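Local coordinates for protein probable transcriptional regulator (Rhodococcus jostii, PDB 3HIM) that probably acts as a TetR-family transcriptional regulator, binding cis-regulatory DNA through a helix-turn-helix motif, at residues Ala66-Gly71 / Ala127-Ile132; Ser74-Ile79 / Arg134-Val139. All blocks are in the same frame, centred on the assembly; numbering follows the deposited sequence.

Interaction 1 of 2, residues Ala66-Gly71 / Ala127-Ile132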
# COMPACT_ATOMS: atom_id res chain seq x y z
N ALA B 66 3.54 -12.05 -16.82
CA ALA B 66 2.16 -12.29 -17.25
C ALA B 66 1.16 -11.88 -16.16
O ALA B 66 0.20 -11.19 -16.44
CB ALA B 66 1.94 -13.76 -17.66
N ILE B 67 1.40 -12.28 -14.92
CA ILE B 67 0.51 -11.93 -13.80
C ILE B 67 0.43 -10.40 -13.65
O ILE B 67 -0.65 -9.84 -13.54
CB ILE B 67 0.98 -12.63 -12.49
CG1 ILE B 67 0.75 -14.14 -12.58
CG2 ILE B 67 0.27 -12.07 -11.25
CD1 ILE B 67 1.49 -14.96 -11.53
N SER B 68 1.57 -9.73 -13.70
CA SER B 68 1.64 -8.31 -13.44
C SER B 68 0.99 -7.50 -14.60
O SER B 68 0.28 -6.51 -14.37
CB SER B 68 3.09 -7.90 -13.21
OG SER B 68 3.17 -6.53 -12.87
N LEU B 69 1.24 -7.93 -15.82
CA LEU B 69 0.63 -7.32 -17.00
C LEU B 69 -0.89 -7.45 -16.95
O LEU B 69 -1.62 -6.46 -17.13
CB LEU B 69 1.17 -8.02 -18.26
CG LEU B 69 0.67 -7.58 -19.62
CD1 LEU B 69 1.14 -6.14 -19.95
CD2 LEU B 69 1.18 -8.58 -20.68
N GLU B 70 -1.34 -8.67 -16.69
CA GLU B 70 -2.76 -8.98 -16.62
C GLU B 70 -3.40 -8.03 -15.63
O GLU B 70 -4.35 -7.32 -15.97
CB GLU B 70 -2.95 -10.43 -16.20
CG GLU B 70 -4.39 -10.89 -15.93
CD GLU B 70 -4.51 -12.42 -15.83
OE1 GLU B 70 -3.77 -13.07 -15.04
OE2 GLU B 70 -5.35 -12.98 -16.55
N GLY B 71 -2.85 -7.99 -14.41
CA GLY B 71 -3.35 -7.15 -13.31
C GLY B 71 -3.33 -5.66 -13.64
O GLY B 71 -4.34 -4.98 -13.46
N ALA B 127 9.75 -1.84 -17.91
CA ALA B 127 9.38 -0.62 -18.66
C ALA B 127 7.93 -0.68 -19.14
O ALA B 127 7.26 0.35 -19.20
CB ALA B 127 10.31 -0.38 -19.82
N ILE B 128 7.43 -1.86 -19.48
CA ILE B 128 6.05 -1.97 -19.97
C ILE B 128 5.04 -1.76 -18.83
O ILE B 128 4.03 -1.08 -19.00
CB ILE B 128 5.81 -3.33 -20.66
CG1 ILE B 128 6.54 -3.39 -22.00
CG2 ILE B 128 4.30 -3.62 -20.83
CD1 ILE B 128 6.71 -4.87 -22.51
N ILE B 129 5.34 -2.35 -17.68
CA ILE B 129 4.48 -2.24 -16.52
C ILE B 129 4.43 -0.79 -16.02
O ILE B 129 3.36 -0.27 -15.70
CB ILE B 129 4.92 -3.21 -15.39
CG1 ILE B 129 4.75 -4.68 -15.85
CG2 ILE B 129 4.17 -2.92 -14.09
CD1 ILE B 129 3.30 -5.13 -16.26
N ALA B 130 5.59 -0.14 -15.97
CA ALA B 130 5.67 1.24 -15.48
C ALA B 130 4.84 2.13 -16.39
O ALA B 130 4.14 3.03 -15.93
CB ALA B 130 7.13 1.73 -15.40
N ASP B 131 4.90 1.85 -17.69
CA ASP B 131 4.10 2.61 -18.64
C ASP B 131 2.60 2.46 -18.38
O ASP B 131 1.88 3.45 -18.42
CB ASP B 131 4.43 2.23 -20.07
CG ASP B 131 3.70 3.10 -21.05
OD1 ASP B 131 3.85 4.33 -20.97
OD2 ASP B 131 2.95 2.56 -21.90
N ILE B 132 2.14 1.24 -18.11
CA ILE B 132 0.73 1.01 -17.74
C ILE B 132 0.35 1.73 -16.44
O ILE B 132 -0.75 2.28 -16.33
CB ILE B 132 0.37 -0.49 -17.66
CG1 ILE B 132 0.64 -1.15 -19.02
CG2 ILE B 132 -1.11 -0.67 -17.25
CD1 ILE B 132 0.73 -2.65 -18.99
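Two nearly parallel helix segments, 66-71 and 127-132, lie side by side with their axes 10.1 Å apart and inclined by 17°. No hydrogen bond crosses between them, so the contact rests on apolar side chains, and its tight part begins with the insertion of Ile129 against the backbone of the opposite helix. Its CG1 stands anti to the carbonyl carbon and chi2 is bent to -59°, which lays the CD1 methyl on the turn at Ser68 and Leu69: Ile129 CD1 is 3.5 Å from the backbone N of Leu69. Ile129 CD1 is also 3.7 Å from Ser68 OG. That hydroxyl, anti to its own backbone N, has a polar partner elsewhere, a weak hydrogen bond with the carbonyl oxygen of Gly114, and Leu118 packs against both Ser68 and Ile129 on this buried side. An alanine in place of Ile129 would remove the methyl seated on Leu69 and would probably loosen the closest fit between the two helices.

Equally close is the meeting at Leu69, whose CG is anti to its backbone N (chi1 179°), bringing CD1 over to the other helix. There Leu69 CD1 meets Ile132 CD1 tip to tip at 3.6 Å, the two side chains crossing at about a right angle. Toward solvent the fit slackens at the exposed Ile128, which has little of its surface buried here and touches Leu69 CD1 with CG2 at 4.1 Å in an oblique crossing.

On its remote side helix 60-82 is held to helix 16-32, by Ile67 against Ala25, Ile26 and Phe29 and by a salt bridge from Glu70 to Arg22. A long helix shared in this way between the predicted helix-turn-helix region and the C-terminal helices is characteristic of the all-helical TetR fold.

Interaction 2 of 2, residues Ser74-Ile79 / Arg134-Val139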
# COMPACT_ATOMS: atom_id res chain seq x y z
N SER B 74 -5.79 -4.93 -16.46
CA SER B 74 -7.14 -5.09 -15.98
C SER B 74 -7.64 -3.87 -15.18
O SER B 74 -8.76 -3.38 -15.43
CB SER B 74 -7.28 -6.37 -15.18
OG SER B 74 -8.54 -6.45 -14.54
N VAL B 75 -6.84 -3.37 -14.24
CA VAL B 75 -7.29 -2.21 -13.46
C VAL B 75 -7.38 -0.95 -14.37
O VAL B 75 -8.32 -0.16 -14.25
CB VAL B 75 -6.46 -2.00 -12.14
CG1 VAL B 75 -5.08 -1.48 -12.44
CG2 VAL B 75 -7.18 -1.05 -11.18
N LEU B 76 -6.43 -0.80 -15.29
CA LEU B 76 -6.51 0.26 -16.30
C LEU B 76 -7.80 0.16 -17.14
O LEU B 76 -8.52 1.14 -17.29
CB LEU B 76 -5.29 0.23 -17.23
CG LEU B 76 -5.35 1.28 -18.34
CD1 LEU B 76 -5.49 2.70 -17.76
CD2 LEU B 76 -4.12 1.17 -19.23
N ALA B 77 -8.09 -1.04 -17.66
CA ALA B 77 -9.30 -1.29 -18.43
C ALA B 77 -10.53 -0.96 -17.59
O ALA B 77 -11.47 -0.36 -18.10
CB ALA B 77 -9.37 -2.76 -18.93
N ALA B 78 -10.49 -1.32 -16.31
CA ALA B 78 -11.61 -1.08 -15.38
C ALA B 78 -11.98 0.39 -15.22
O ALA B 78 -13.13 0.78 -15.38
CB ALA B 78 -11.33 -1.71 -14.01
N ILE B 79 -10.99 1.21 -14.87
CA ILE B 79 -11.26 2.63 -14.65
C ILE B 79 -11.50 3.39 -15.95
O ILE B 79 -12.24 4.38 -15.99
CB ILE B 79 -10.17 3.28 -13.80
CG1 ILE B 79 -8.80 3.23 -14.49
CG2 ILE B 79 -10.12 2.60 -12.47
CD1 ILE B 79 -7.72 4.13 -13.77
N ARG B 134 1.78 4.51 -15.32
CA ARG B 134 1.66 5.93 -15.66
C ARG B 134 0.28 6.23 -16.28
O ARG B 134 -0.36 7.24 -15.94
CB ARG B 134 2.80 6.38 -16.59
N SER B 135 -0.19 5.35 -17.18
CA SER B 135 -1.50 5.54 -17.82
C SER B 135 -2.65 5.50 -16.84
O SER B 135 -3.60 6.24 -16.99
CB SER B 135 -1.75 4.51 -18.91
OG SER B 135 -0.84 4.71 -19.96
N THR B 136 -2.55 4.63 -15.84
CA THR B 136 -3.54 4.50 -14.79
C THR B 136 -3.69 5.81 -14.02
O THR B 136 -4.81 6.28 -13.80
CB THR B 136 -3.18 3.31 -13.85
OG1 THR B 136 -3.12 2.12 -14.63
CG2 THR B 136 -4.23 3.11 -12.79
N THR B 137 -2.56 6.41 -13.65
CA THR B 137 -2.60 7.68 -12.93
C THR B 137 -3.20 8.76 -13.82
O THR B 137 -3.99 9.58 -13.35
CB THR B 137 -1.19 8.12 -12.45
OG1 THR B 137 -0.65 7.11 -11.60
CG2 THR B 137 -1.25 9.43 -11.65
N LYS B 138 -2.82 8.77 -15.10
CA LYS B 138 -3.27 9.81 -16.03
C LYS B 138 -4.81 9.86 -16.21
O LYS B 138 -5.37 10.92 -16.52
CB LYS B 138 -2.55 9.69 -17.39
N VAL B 139 -5.48 8.72 -15.98
CA VAL B 139 -6.95 8.67 -16.03
C VAL B 139 -7.51 9.60 -14.98
O VAL B 139 -8.48 10.33 -15.23
CB VAL B 139 -7.53 7.24 -15.81
CG1 VAL B 139 -9.08 7.28 -15.71
CG2 VAL B 139 -7.08 6.30 -16.94
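Thr136, Ile79 and Leu76 bury the most surface where segment 74-79 packs against segment 134-139, with Val139 close behind. The axes approach to 9.6 Å at an angle of 19°, and the CA atoms of Leu76 and Thr136 are 5.4 Å apart, an approach consistent with the small size of Thr136.

Thr136 presents two different branches. Its OG1, anti to the carbonyl carbon (chi1 -59°), turns back to a hydrogen bond with the carbonyl oxygen of Ile132, one turn earlier in its own helix. With its polar need met there, the oxygen can border hydrocarbon: Leu76 CB lies 3.9 Å from Thr136 OG1, and the two side chains cross obliquely. Thr136 CG2 is anti to the backbone N and lies 3.8 Å from Ile79 CD1.

Nearly parallel helices from separate parts of the chain, joined here without an intervening hydrogen bond, belong to the helical bundle of the TetR family's C-terminal region. Tyr100 of helix 89-106 closes the inner side, touching Ile79, Thr136 and Val75, while Phe140 also packs on Ile79.

Ile79 has CG1 in the crowded position between backbone N and carbonyl carbon (chi1 62°), with chi2 extended, so CD1 points across the gap. That methyl wedges between neighbouring turns: Ile79 CD1 is 3.6 Å from the carbonyl oxygen of Thr136 and 3.7 Å from Val139 CB. Leu76, its CG anti to the backbone N, spreads its two methyls over the opposite helix. Leu76 CD1 lies 4.0 Å from Val139 CG2, making Val139 a shared partner of Leu76 and Ile79, and Leu76 CD2 is 4.1 Å from Ser135 CB, on the less buried edge.

In the fold
Interactions 1 and 2 are successive parts of one helix-helix interface, their centres 11 Å apart. Both pair helix 60-82 with helix 123-149, and their segments alternate along the chain in the order 66-71, 74-79, 127-132, 134-139, as expected when two helices run in nearly the same direction. The similar inclinations, 17° and 19°, show that this alignment persists from one to the next. Packing is continuous between them, with Ile132 CG2 of interaction 1 at 4.0 Å from Leu76 CD2 of interaction 2. Interaction 1 lies beside helix 16-32, interaction 2 beside helix 89-106, so the shared interface runs from the side of the presumed DNA-binding region into the C-terminal bundle.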